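PDB 1TUO: putative phosphomannomutase from Thermus thermophilus, which probably moves a phosphate between positions of a phosphorylated sugar, as a magnesium-dependent member of the phosphohexose mutase family. Local coordinates for residues A[122-127]-A[317-322]; A[276-281]-A[338-343]. One frame throughout, in Å; residues are numbered along the deposited sequence.

Interaction 1. Residues A[122-127]-A[317-322]; sequences DATGGP and WIKEEF
Lys319 reaches out of helix 315-322 into the hairpin loop of residues 122-127, and nearly all of the contact is made by the outer half of this one side chain. With CG anti to the backbone N (chi1 171°), the chain runs extended toward the hairpin. Past CB and CG, the first atom to meet it is Lys319 CD, which slides past the Pro127 ring at 3.7 Å from Pro127 CD and also lies near Pro127 O. Lys319 CE comes next, between Pro127 O (3.1 Å) and Thr124 OG1 (3.2 Å), with Gly126 C alongside. A beta carbon on Gly126 would run into Lys319 CD, so the lysine shaft fits against a residue that lacks one. The chain bends only at the last torsion (chi4 -74°), swinging NZ to Asp122. The salt bridge from Lys319 NZ to Asp122 OD1 is 2.8 Å long, made on the syn side but 35° out of the carboxylate plane. A weak hydrogen bond, 3.0 Å, joins Lys319 NZ to Pro127 O. The hairpin links strand 115-122 to strand 126-127, antiparallel in the first alpha/beta/alpha domain, while the lysine belongs to the third, so the contact bridges two domains of the phosphohexose mutase fold. Asp122 also shapes the hairpin: OD2 accepts from Thr124 N in an Asx turn, from above the carboxylate plane. Thr124 OG1 donates to the syn lone pair of Asp122 OD2 at 2.6 Å, leaving OD1 to the lysine. With an alanine at Asp122, the ammonium of the buried Lys319 would probably lose this countercharge, leaving the weak bond to Pro127 O on this hairpin, and the Thr124 hydroxyl would be set free to turn. Thr124 also touches Pro344, and Pro127 touches Glu345.

Interaction 2. Residues A[276-281]-A[338-343]; sequences LYRFRK and GYPEHL
A bend at chi3 (71°), followed by a similar turn at chi4, swings the guanidinium of Arg278 out of the line of its chain, while Glu341, bent at chi2 and with a chi1 of 27° that lies away from any staggered position, presents its carboxylate. The two groups arrive from opposite directions, nearly coplanar, and Glu341 OE2 sits at the guanidinium edge. The salt bridge is one-sided: Arg278 NH2 lies 2.5 Å from Glu341 OE2, while Arg278 NH1 adds a weak bond of 3.2 Å to the same oxygen. The shorter distance, like the placement of the distorted Glu341 carboxylate, is to be read with caution. Tyr339 comes over one face of the guanidinium. Tyr339 CD1, at the ring edge, lies 3.7 Å from Arg278 CZ and over the centre of that face, with the two planes 66° apart. The arginine therefore meets the rim of the aromatic ring, not its pi face. Arg278 NH2 also donates to Phe328 O, which ties the guanidinium to the neighbouring strand, and Tyr339 OH is hydrogen-bonded to Thr351 OG1. The arrangement joins helix 267-280 to the end of strand 337-339, outermost in the mixed sheet of the third alpha/beta/alpha domain, and to the loop that follows it. Around it, Tyr339 packs on helix 348-362, and Leu276 settles helix 267-280 against helices 296-304 and 366-377.

How the interactions relate
From the N terminus, the hairpin 122-127 of the first domain comes first, and its partner, helix 315-322, follows about 190 residues later, so interaction 1 closes a loop that takes in the whole second domain. Residues 276-281 fall within that loop, but their partner 338-343 lies beyond it; interaction 2 closes a shorter loop of 57 residues, and the two cross. One contact ties the first domain to the third, the other fastens a helix to sheet within the third. They meet where Phe322 CZ packs 3.4 Å from Gly338 O, and where Leu343 CD2 approaches Gly125 O; the centres of the two interactions are about 16 Å apart.

Interaction 1. Residues A[122-127]-A[317-322]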
ATOM      1  N   ASP A 122     -11.751  10.055  -1.235  1.00 17.93           N
ATOM      2  CA  ASP A 122     -13.093  10.529  -1.536  1.00 18.62           C
ATOM      3  C   ASP A 122     -14.118   9.695  -0.770  1.00 18.43           C
ATOM      4  O   ASP A 122     -13.753   8.827   0.024  1.00 18.94           O
ATOM      5  CB  ASP A 122     -13.363  10.531  -3.054  1.00 18.84           C
ATOM      6  CG  ASP A 122     -13.353   9.152  -3.672  1.00 18.71           C
ATOM      7  OD1 ASP A 122     -13.237   9.087  -4.918  1.00 22.35           O
ATOM      8  OD2 ASP A 122     -13.479   8.141  -2.945  1.00 20.49           O
ATOM      9  N   ALA A 123     -15.397   9.964  -1.000  1.00 18.67           N
ATOM     10  CA  ALA A 123     -16.469   9.271  -0.288  1.00 19.85           C
ATOM     11  C   ALA A 123     -16.478   7.749  -0.368  1.00 20.42           C
ATOM     12  O   ALA A 123     -17.081   7.089   0.485  1.00 21.57           O
ATOM     13  CB  ALA A 123     -17.809   9.812  -0.747  1.00 20.04           C
ATOM     14  N   THR A 124     -15.823   7.184  -1.375  1.00 20.43           N
ATOM     15  CA  THR A 124     -15.816   5.733  -1.521  1.00 21.18           C
ATOM     16  C   THR A 124     -14.825   5.072  -0.578  1.00 20.97           C
ATOM     17  O   THR A 124     -14.810   3.850  -0.454  1.00 21.86           O
ATOM     18  CB  THR A 124     -15.469   5.301  -2.960  1.00 21.29           C
ATOM     19  OG1 THR A 124     -14.097   5.610  -3.234  1.00 22.91           O
ATOM     20  CG2 THR A 124     -16.358   6.018  -3.958  1.00 22.58           C
ATOM     21  N   GLY A 125     -14.000   5.880   0.081  1.00 19.99           N
ATOM     22  CA  GLY A 125     -13.015   5.335   0.997  1.00 21.56           C
ATOM     23  C   GLY A 125     -11.775   4.860   0.262  1.00 21.78           C
ATOM     24  O   GLY A 125     -11.247   3.774   0.542  1.00 22.98           O
ATOM     25  N   GLY A 126     -11.325   5.674  -0.689  1.00 20.55           N
ATOM     26  CA  GLY A 126     -10.136   5.369  -1.469  1.00 19.78           C
ATOM     27  C   GLY A 126      -9.499   6.668  -1.949  1.00 19.99           C
ATOM     28  O   GLY A 126     -10.103   7.731  -1.817  1.00 18.64           O
ATOM     29  N   PRO A 127      -8.288   6.620  -2.525  1.00 19.55           N
ATOM     30  CA  PRO A 127      -7.630   7.843  -3.001  1.00 20.04           C
ATOM     31  C   PRO A 127      -8.451   8.654  -4.000  1.00 19.22           C
ATOM     32  O   PRO A 127      -9.072   8.092  -4.902  1.00 18.26           O
ATOM     33  CB  PRO A 127      -6.323   7.322  -3.610  1.00 20.09           C
ATOM     34  CG  PRO A 127      -6.652   5.919  -4.016  1.00 23.42           C
ATOM     35  CD  PRO A 127      -7.493   5.425  -2.856  1.00 22.20           C
ATOM     36  N   TRP A 317      -5.589   4.392 -10.846  1.00 25.77           N
ATOM     37  CA  TRP A 317      -6.042   3.575 -11.971  1.00 25.20           C
ATOM     38  C   TRP A 317      -6.719   2.290 -11.505  1.00 24.16           C
ATOM     39  O   TRP A 317      -7.656   1.811 -12.140  1.00 21.93           O
ATOM     40  CB  TRP A 317      -4.877   3.199 -12.895  1.00 26.22           C
ATOM     41  CG  TRP A 317      -4.186   4.350 -13.565  1.00 30.84           C
ATOM     42  CD1 TRP A 317      -3.148   5.093 -13.067  1.00 31.44           C
ATOM     43  CD2 TRP A 317      -4.448   4.860 -14.880  1.00 31.88           C
ATOM     44  NE1 TRP A 317      -2.745   6.027 -13.995  1.00 32.53           N
ATOM     45  CE2 TRP A 317      -3.527   5.907 -15.115  1.00 33.25           C
ATOM     46  CE3 TRP A 317      -5.373   4.533 -15.884  1.00 32.83           C
ATOM     47  CZ2 TRP A 317      -3.502   6.630 -16.314  1.00 33.62           C
ATOM     48  CZ3 TRP A 317      -5.348   5.252 -17.077  1.00 32.65           C
ATOM     49  CH2 TRP A 317      -4.418   6.289 -17.279  1.00 34.25           C
ATOM     50  N   ILE A 318      -6.229   1.720 -10.409  1.00 21.74           N
ATOM     51  CA  ILE A 318      -6.802   0.489  -9.876  1.00 22.14           C
ATOM     52  C   ILE A 318      -8.143   0.787  -9.210  1.00 21.64           C
ATOM     53  O   ILE A 318      -9.098   0.025  -9.345  1.00 21.19           O
ATOM     54  CB  ILE A 318      -5.830  -0.174  -8.860  1.00 21.03           C
ATOM     55  CG1 ILE A 318      -4.557  -0.612  -9.593  1.00 22.14           C
ATOM     56  CG2 ILE A 318      -6.494  -1.372  -8.189  1.00 21.64           C
ATOM     57  CD1 ILE A 318      -3.468  -1.161  -8.689  1.00 21.24           C
ATOM     58  N   LYS A 319      -8.217   1.905  -8.493  1.00 20.61           N
ATOM     59  CA  LYS A 319      -9.456   2.290  -7.831  1.00 21.18           C
ATOM     60  C   LYS A 319     -10.572   2.492  -8.856  1.00 21.75           C
ATOM     61  O   LYS A 319     -11.694   2.028  -8.656  1.00 22.07           O
ATOM     62  CB  LYS A 319      -9.247   3.575  -7.019  1.00 22.28           C
ATOM     63  CG  LYS A 319     -10.529   4.183  -6.455  1.00 21.11           C
ATOM     64  CD  LYS A 319     -10.201   5.156  -5.323  1.00 21.85           C
ATOM     65  CE  LYS A 319     -11.406   6.019  -4.958  1.00 20.97           C
ATOM     66  NZ  LYS A 319     -11.654   7.071  -5.991  1.00 20.05           N
ATOM     67  N   GLU A 320     -10.265   3.169  -9.958  1.00 21.90           N
ATOM     68  CA  GLU A 320     -11.274   3.400 -10.991  1.00 22.21           C
ATOM     69  C   GLU A 320     -11.876   2.071 -11.436  1.00 21.96           C
ATOM     70  O   GLU A 320     -13.097   1.937 -11.552  1.00 22.95           O
ATOM     71  CB  GLU A 320     -10.672   4.114 -12.209  1.00 23.32           C
ATOM     72  CG  GLU A 320     -11.709   4.424 -13.298  1.00 24.93           C
ATOM     73  CD  GLU A 320     -11.137   5.224 -14.461  1.00 28.23           C
ATOM     74  OE1 GLU A 320     -10.489   4.626 -15.350  1.00 26.53           O
ATOM     75  OE2 GLU A 320     -11.337   6.456 -14.478  1.00 28.88           O
ATOM     76  N   GLU A 321     -11.022   1.080 -11.672  1.00 20.74           N
ATOM     77  CA  GLU A 321     -11.501  -0.225 -12.111  1.00 22.17           C
ATOM     78  C   GLU A 321     -12.289  -0.963 -11.032  1.00 22.49           C
ATOM     79  O   GLU A 321     -13.269  -1.641 -11.331  1.00 22.05           O
ATOM     80  CB  GLU A 321     -10.328  -1.074 -12.615  1.00 22.45           C
ATOM     81  CG  GLU A 321      -9.680  -0.482 -13.865  1.00 24.44           C
ATOM     82  CD  GLU A 321     -10.716  -0.059 -14.907  1.00 25.33           C
ATOM     83  OE1 GLU A 321     -10.809   1.150 -15.212  1.00 24.48           O
ATOM     84  OE2 GLU A 321     -11.448  -0.940 -15.409  1.00 23.52           O
ATOM     85  N   PHE A 322     -11.865  -0.833  -9.778  1.00 22.70           N
ATOM     86  CA  PHE A 322     -12.572  -1.481  -8.674  1.00 23.62           C
ATOM     87  C   PHE A 322     -14.021  -0.997  -8.626  1.00 25.50           C
ATOM     88  O   PHE A 322     -14.953  -1.788  -8.459  1.00 24.21           O
ATOM     89  CB  PHE A 322     -11.904  -1.132  -7.344  1.00 23.15           C
ATOM     90  CG  PHE A 322     -10.819  -2.086  -6.925  1.00 24.97           C
ATOM     91  CD1 PHE A 322     -10.101  -2.818  -7.863  1.00 24.38           C
ATOM     92  CD2 PHE A 322     -10.483  -2.208  -5.576  1.00 25.92           C
ATOM     93  CE1 PHE A 322      -9.062  -3.658  -7.471  1.00 24.99           C
ATOM     94  CE2 PHE A 322      -9.442  -3.045  -5.170  1.00 26.27           C
ATOM     95  CZ  PHE A 322      -8.729  -3.771  -6.121  1.00 26.56           C
TER

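Interaction 2. Residues A[276-281]-A[338-343]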
ATOM      1  N   LEU A 276      -4.263 -16.420  -6.525  1.00 18.81           N
ATOM      2  CA  LEU A 276      -4.566 -17.837  -6.698  1.00 20.11           C
ATOM      3  C   LEU A 276      -5.508 -18.322  -5.607  1.00 20.36           C
ATOM      4  O   LEU A 276      -6.493 -18.996  -5.884  1.00 21.84           O
ATOM      5  CB  LEU A 276      -3.284 -18.670  -6.655  1.00 20.28           C
ATOM      6  CG  LEU A 276      -3.465 -20.188  -6.762  1.00 20.48           C
ATOM      7  CD1 LEU A 276      -4.120 -20.535  -8.092  1.00 19.76           C
ATOM      8  CD2 LEU A 276      -2.105 -20.867  -6.658  1.00 21.25           C
ATOM      9  N   TYR A 277      -5.190 -17.978  -4.366  1.00 21.40           N
ATOM     10  CA  TYR A 277      -6.008 -18.379  -3.230  1.00 21.65           C
ATOM     11  C   TYR A 277      -7.442 -17.867  -3.350  1.00 22.52           C
ATOM     12  O   TYR A 277      -8.395 -18.632  -3.184  1.00 22.57           O
ATOM     13  CB  TYR A 277      -5.381 -17.868  -1.930  1.00 22.74           C
ATOM     14  CG  TYR A 277      -6.208 -18.186  -0.702  1.00 24.21           C
ATOM     15  CD1 TYR A 277      -6.800 -17.170   0.047  1.00 24.51           C
ATOM     16  CD2 TYR A 277      -6.421 -19.505  -0.310  1.00 23.53           C
ATOM     17  CE1 TYR A 277      -7.588 -17.466   1.160  1.00 25.44           C
ATOM     18  CE2 TYR A 277      -7.208 -19.811   0.799  1.00 24.35           C
ATOM     19  CZ  TYR A 277      -7.788 -18.789   1.527  1.00 25.87           C
ATOM     20  OH  TYR A 277      -8.585 -19.091   2.612  1.00 28.98           O
ATOM     21  N   ARG A 278      -7.599 -16.582  -3.650  1.00 22.50           N
ATOM     22  CA  ARG A 278      -8.933 -16.005  -3.769  1.00 22.18           C
ATOM     23  C   ARG A 278      -9.696 -16.602  -4.946  1.00 23.77           C
ATOM     24  O   ARG A 278     -10.901 -16.840  -4.855  1.00 23.51           O
ATOM     25  CB  ARG A 278      -8.843 -14.478  -3.898  1.00 23.61           C
ATOM     26  CG  ARG A 278      -8.500 -13.788  -2.581  1.00 24.12           C
ATOM     27  CD  ARG A 278      -8.070 -12.331  -2.777  1.00 27.05           C
ATOM     28  NE  ARG A 278      -9.152 -11.423  -3.169  1.00 28.16           N
ATOM     29  CZ  ARG A 278     -10.130 -11.006  -2.364  1.00 28.03           C
ATOM     30  NH1 ARG A 278     -10.187 -11.414  -1.103  1.00 27.49           N
ATOM     31  NH2 ARG A 278     -11.042 -10.149  -2.813  1.00 26.68           N
ATOM     32  N   PHE A 279      -8.995 -16.853  -6.048  1.00 23.32           N
ATOM     33  CA  PHE A 279      -9.643 -17.440  -7.209  1.00 24.79           C
ATOM     34  C   PHE A 279     -10.159 -18.832  -6.860  1.00 25.32           C
ATOM     35  O   PHE A 279     -11.282 -19.199  -7.219  1.00 25.64           O
ATOM     36  CB  PHE A 279      -8.669 -17.562  -8.377  1.00 24.31           C
ATOM     37  CG  PHE A 279      -9.230 -18.322  -9.541  1.00 26.31           C
ATOM     38  CD1 PHE A 279     -10.050 -17.696 -10.467  1.00 26.19           C
ATOM     39  CD2 PHE A 279      -8.970 -19.680  -9.685  1.00 28.03           C
ATOM     40  CE1 PHE A 279     -10.608 -18.413 -11.523  1.00 27.91           C
ATOM     41  CE2 PHE A 279      -9.523 -20.404 -10.735  1.00 28.56           C
ATOM     42  CZ  PHE A 279     -10.344 -19.765 -11.654  1.00 28.28           C
ATOM     43  N   ARG A 280      -9.333 -19.610  -6.169  1.00 25.56           N
ATOM     44  CA  ARG A 280      -9.727 -20.966  -5.802  1.00 26.74           C
ATOM     45  C   ARG A 280     -10.864 -20.979  -4.777  1.00 27.78           C
ATOM     46  O   ARG A 280     -11.581 -21.967  -4.669  1.00 28.42           O
ATOM     47  CB  ARG A 280      -8.515 -21.762  -5.293  1.00 25.06           C
ATOM     48  CG  ARG A 280      -7.483 -22.030  -6.392  1.00 27.36           C
ATOM     49  CD  ARG A 280      -6.203 -22.707  -5.892  1.00 25.77           C
ATOM     50  NE  ARG A 280      -6.372 -24.128  -5.583  1.00 26.03           N
ATOM     51  CZ  ARG A 280      -5.361 -24.950  -5.315  1.00 28.47           C
ATOM     52  NH1 ARG A 280      -4.114 -24.492  -5.321  1.00 28.63           N
ATOM     53  NH2 ARG A 280      -5.590 -26.228  -5.038  1.00 26.25           N
ATOM     54  N   LYS A 281     -11.028 -19.885  -4.037  1.00 28.26           N
ATOM     55  CA  LYS A 281     -12.113 -19.795  -3.060  1.00 29.64           C
ATOM     56  C   LYS A 281     -13.426 -19.502  -3.774  1.00 29.75           C
ATOM     57  O   LYS A 281     -14.491 -19.514  -3.155  1.00 30.57           O
ATOM     58  CB  LYS A 281     -11.853 -18.696  -2.025  1.00 29.84           C
ATOM     59  CG  LYS A 281     -10.942 -19.113  -0.889  1.00 34.49           C
ATOM     60  CD  LYS A 281     -10.868 -18.039   0.192  1.00 35.97           C
ATOM     61  CE  LYS A 281     -12.214 -17.827   0.868  1.00 38.43           C
ATOM     62  NZ  LYS A 281     -12.139 -16.818   1.965  1.00 40.37           N
ATOM     63  N   GLY A 338      -5.237  -4.255  -2.933  1.00 20.95           N
ATOM     64  CA  GLY A 338      -6.585  -3.837  -2.596  1.00 21.58           C
ATOM     65  C   GLY A 338      -7.580  -4.958  -2.842  1.00 22.52           C
ATOM     66  O   GLY A 338      -7.389  -5.795  -3.725  1.00 21.64           O
ATOM     67  N   TYR A 339      -8.648  -4.961  -2.055  1.00 22.82           N
ATOM     68  CA  TYR A 339      -9.693  -5.976  -2.140  1.00 23.32           C
ATOM     69  C   TYR A 339     -11.013  -5.231  -2.316  1.00 25.09           C
ATOM     70  O   TYR A 339     -11.544  -4.647  -1.370  1.00 24.26           O
ATOM     71  CB  TYR A 339      -9.667  -6.800  -0.851  1.00 23.70           C
ATOM     72  CG  TYR A 339      -8.269  -7.296  -0.549  1.00 23.19           C
ATOM     73  CD1 TYR A 339      -7.738  -8.412  -1.209  1.00 22.75           C
ATOM     74  CD2 TYR A 339      -7.440  -6.595   0.324  1.00 20.96           C
ATOM     75  CE1 TYR A 339      -6.412  -8.808  -1.004  1.00 22.94           C
ATOM     76  CE2 TYR A 339      -6.122  -6.978   0.531  1.00 21.31           C
ATOM     77  CZ  TYR A 339      -5.611  -8.081  -0.132  1.00 21.44           C
ATOM     78  OH  TYR A 339      -4.295  -8.440   0.075  1.00 20.96           O
ATOM     79  N   PRO A 340     -11.553  -5.241  -3.544  1.00 26.10           N
ATOM     80  CA  PRO A 340     -12.803  -4.575  -3.926  1.00 27.77           C
ATOM     81  C   PRO A 340     -14.001  -4.663  -2.979  1.00 27.64           C
ATOM     82  O   PRO A 340     -14.643  -3.649  -2.701  1.00 28.40           O
ATOM     83  CB  PRO A 340     -13.096  -5.150  -5.320  1.00 28.71           C
ATOM     84  CG  PRO A 340     -12.351  -6.455  -5.338  1.00 29.72           C
ATOM     85  CD  PRO A 340     -11.076  -6.116  -4.631  1.00 28.40           C
ATOM     86  N   GLU A 341     -14.308  -5.856  -2.480  1.00 27.43           N
ATOM     87  CA  GLU A 341     -15.450  -6.005  -1.585  1.00 27.95           C
ATOM     88  C   GLU A 341     -15.225  -5.375  -0.212  1.00 26.66           C
ATOM     89  O   GLU A 341     -16.147  -5.297   0.601  1.00 25.85           O
ATOM     90  CB  GLU A 341     -15.823  -7.488  -1.446  1.00 31.69           C
ATOM     91  CG  GLU A 341     -14.674  -8.465  -1.658  1.00 38.26           C
ATOM     92  CD  GLU A 341     -13.475  -8.665  -0.758  1.00 40.88           C
ATOM     93  OE1 GLU A 341     -13.936  -8.498   0.362  1.00 44.63           O
ATOM     94  OE2 GLU A 341     -12.341  -9.095  -0.961  1.00 43.64           O
ATOM     95  N   HIS A 342     -14.002  -4.905   0.023  1.00 24.50           N
ATOM     96  CA  HIS A 342     -13.613  -4.271   1.282  1.00 24.18           C
ATOM     97  C   HIS A 342     -13.584  -2.746   1.124  1.00 24.83           C
ATOM     98  O   HIS A 342     -14.489  -2.044   1.575  1.00 26.56           O
ATOM     99  CB  HIS A 342     -12.233  -4.808   1.697  1.00 23.47           C
ATOM    100  CG  HIS A 342     -11.619  -4.114   2.876  1.00 24.13           C
ATOM    101  ND1 HIS A 342     -12.272  -3.954   4.079  1.00 24.41           N
ATOM    102  CD2 HIS A 342     -10.382  -3.583   3.048  1.00 24.48           C
ATOM    103  CE1 HIS A 342     -11.468  -3.356   4.940  1.00 25.90           C
ATOM    104  NE2 HIS A 342     -10.313  -3.120   4.339  1.00 24.18           N
ATOM    105  N   LEU A 343     -12.533  -2.247   0.484  1.00 24.80           N
ATOM    106  CA  LEU A 343     -12.354  -0.815   0.253  1.00 23.61           C
ATOM    107  C   LEU A 343     -11.528  -0.647  -1.018  1.00 22.72           C
ATOM    108  O   LEU A 343     -10.671  -1.479  -1.314  1.00 22.15           O
ATOM    109  CB  LEU A 343     -11.572  -0.161   1.401  1.00 26.31           C
ATOM    110  CG  LEU A 343     -12.175   0.127   2.779  1.00 27.87           C
ATOM    111  CD1 LEU A 343     -11.056   0.565   3.716  1.00 28.19           C
ATOM    112  CD2 LEU A 343     -13.236   1.208   2.680  1.00 25.20           C
TER